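Local structure of myosin-4 (Saccharomyces cerevisiae, 3MMI) at residues A[300-304]-A[328-332]. The protein acts as a class V myosin motor, of which this chain is the globular tail, in mRNA localization to the bud, recruited to mRNAs such as ASH1 through SHE3. Residues are numbered along the deposited sequence.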
loop_
_atom_site.group_PDB
_atom_site.type_symbol
_atom_site.label_atom_id
_atom_site.label_comp_id
_atom_site.label_asym_id
_atom_site.label_seq_id
_atom_site.Cartn_x
_atom_site.Cartn_y
_atom_site.Cartn_z
ATOM N N PRO A 300 -13.924 -18.693 6.918
ATOM C CA PRO A 300 -15.009 -19.027 7.797
ATOM C C PRO A 300 -15.059 -18.274 9.142
ATOM O O PRO A 300 -16.150 -17.951 9.544
ATOM C CB PRO A 300 -14.874 -20.539 7.942
ATOM C CG PRO A 300 -14.173 -20.970 6.652
ATOM C CD PRO A 300 -13.096 -19.867 6.603
ATOM N N ALA A 301 -13.918 -17.915 9.744
ATOM C CA ALA A 301 -13.898 -17.242 11.091
ATOM C C ALA A 301 -14.362 -15.795 10.791
ATOM O O ALA A 301 -15.030 -15.174 11.596
ATOM C CB ALA A 301 -12.536 -17.261 11.665
ATOM N N GLN A 302 -13.924 -15.229 9.644
ATOM C CA GLN A 302 -14.319 -13.820 9.250
ATOM C C GLN A 302 -15.781 -13.743 9.039
ATOM O O GLN A 302 -16.489 -12.882 9.531
ATOM C CB GLN A 302 -13.550 -13.404 8.027
ATOM C CG GLN A 302 -12.087 -13.069 8.349
ATOM C CD GLN A 302 -11.260 -12.897 7.117
ATOM O OE1 GLN A 302 -11.495 -13.575 6.139
ATOM N NE2 GLN A 302 -10.163 -12.164 7.218
ATOM N N ILE A 303 -16.320 -14.744 8.362
ATOM C CA ILE A 303 -17.729 -14.754 8.132
ATOM C C ILE A 303 -18.490 -14.986 9.410
ATOM O O ILE A 303 -19.575 -14.355 9.635
ATOM C CB ILE A 303 -18.152 -15.858 7.096
ATOM C CG1 ILE A 303 -17.525 -15.648 5.740
ATOM C CG2 ILE A 303 -19.678 -16.025 7.028
ATOM C CD1 ILE A 303 -17.771 -16.772 4.824
ATOM N N GLN A 304 -18.043 -15.921 10.220
ATOM C CA GLN A 304 -18.628 -16.070 11.578
ATOM C C GLN A 304 -18.527 -14.830 12.383
ATOM O O GLN A 304 -19.501 -14.468 13.099
ATOM C CB GLN A 304 -17.946 -17.305 12.289
ATOM C CG GLN A 304 -18.682 -17.651 13.575
ATOM C CD GLN A 304 -17.815 -18.438 14.546
ATOM O OE1 GLN A 304 -16.676 -18.136 14.766
ATOM N NE2 GLN A 304 -18.341 -19.507 14.969
ATOM N N LEU A 328 -20.987 -23.244 10.689
ATOM C CA LEU A 328 -19.689 -22.434 10.758
ATOM C C LEU A 328 -18.708 -22.848 11.786
ATOM O O LEU A 328 -17.548 -22.974 11.473
ATOM C CB LEU A 328 -20.022 -20.931 10.868
ATOM C CG LEU A 328 -20.367 -20.172 9.556
ATOM C CD1 LEU A 328 -20.984 -18.825 9.864
ATOM C CD2 LEU A 328 -19.156 -20.034 8.656
ATOM N N ALA A 329 -19.210 -23.025 13.042
ATOM C CA ALA A 329 -18.384 -23.559 14.213
ATOM C C ALA A 329 -17.675 -24.800 13.771
ATOM O O ALA A 329 -16.441 -24.927 13.846
ATOM C CB ALA A 329 -19.326 -23.767 15.480
ATOM N N ASN A 330 -18.442 -25.745 13.261
ATOM C CA ASN A 330 -17.822 -27.015 12.759
ATOM C C ASN A 330 -16.820 -26.918 11.665
ATOM O O ASN A 330 -15.778 -27.585 11.664
ATOM C CB ASN A 330 -18.970 -27.933 12.343
ATOM C CG ASN A 330 -19.530 -28.766 13.526
ATOM O OD1 ASN A 330 -20.738 -28.701 13.809
ATOM N ND2 ASN A 330 -18.656 -29.473 14.229
ATOM N N VAL A 331 -17.112 -25.949 10.756
ATOM C CA VAL A 331 -16.190 -25.639 9.667
ATOM C C VAL A 331 -14.913 -25.112 10.174
ATOM O O VAL A 331 -13.846 -25.577 9.827
ATOM C CB VAL A 331 -16.881 -24.650 8.498
ATOM C CG1 VAL A 331 -15.852 -24.197 7.492
ATOM C CG2 VAL A 331 -17.909 -25.434 7.813
ATOM N N ILE A 332 -15.048 -24.104 11.009
ATOM C CA ILE A 332 -13.843 -23.561 11.752
ATOM C C ILE A 332 -13.034 -24.663 12.448
ATOM O O ILE A 332 -11.789 -24.750 12.324
ATOM C CB ILE A 332 -14.246 -22.370 12.651
ATOM C CG1 ILE A 332 -14.827 -21.272 11.692
ATOM C CG2 ILE A 332 -12.972 -21.900 13.513
ATOM C CD1 ILE A 332 -15.698 -20.235 12.315
#
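I332 and L328 bury the most surface in this helix-helix contact. They sit one turn apart on helix 322-338, and their CA-to-CB bonds both point toward segment 300-304. The two short segments run nearly antiparallel, at 152°, with their axes 9.5 Å apart. I332 packs at the N-terminal turn of the partner helix. Its CD1 lies 3.7 Å from A301 CA, and its CG1 lies 3.8 Å from P300 CB. The CA atoms of P300 and I332 are only 6.1 Å apart, so the backbones come close here. L328 packs one turn further along. Its CD1 is 4.0 Å from Q304 CA and 4.2 Å from I303 CG2, while its CD2 is 3.8 Å from P300 O. That carbonyl already accepts the helical bond from Q304 N, at 2.9 Å. P300 faces helix 322-338, and its ring carbon CG touches V331 CG1 at 3.7 Å. Q304 lays its CB and CG beside I332 CD1, and its OE1 lies 3.4 Å from the same I332 CD1. The join is therefore van der Waals packing, mostly apolar. It pairs two helices of the all-helical Dilute region of the globular tail, and the centre of the contact lies about 28 Å from the centre of the chain. F288 of helix 285-292 touches both I303 and L328, and the loop residue M343 packs on P300 and A301.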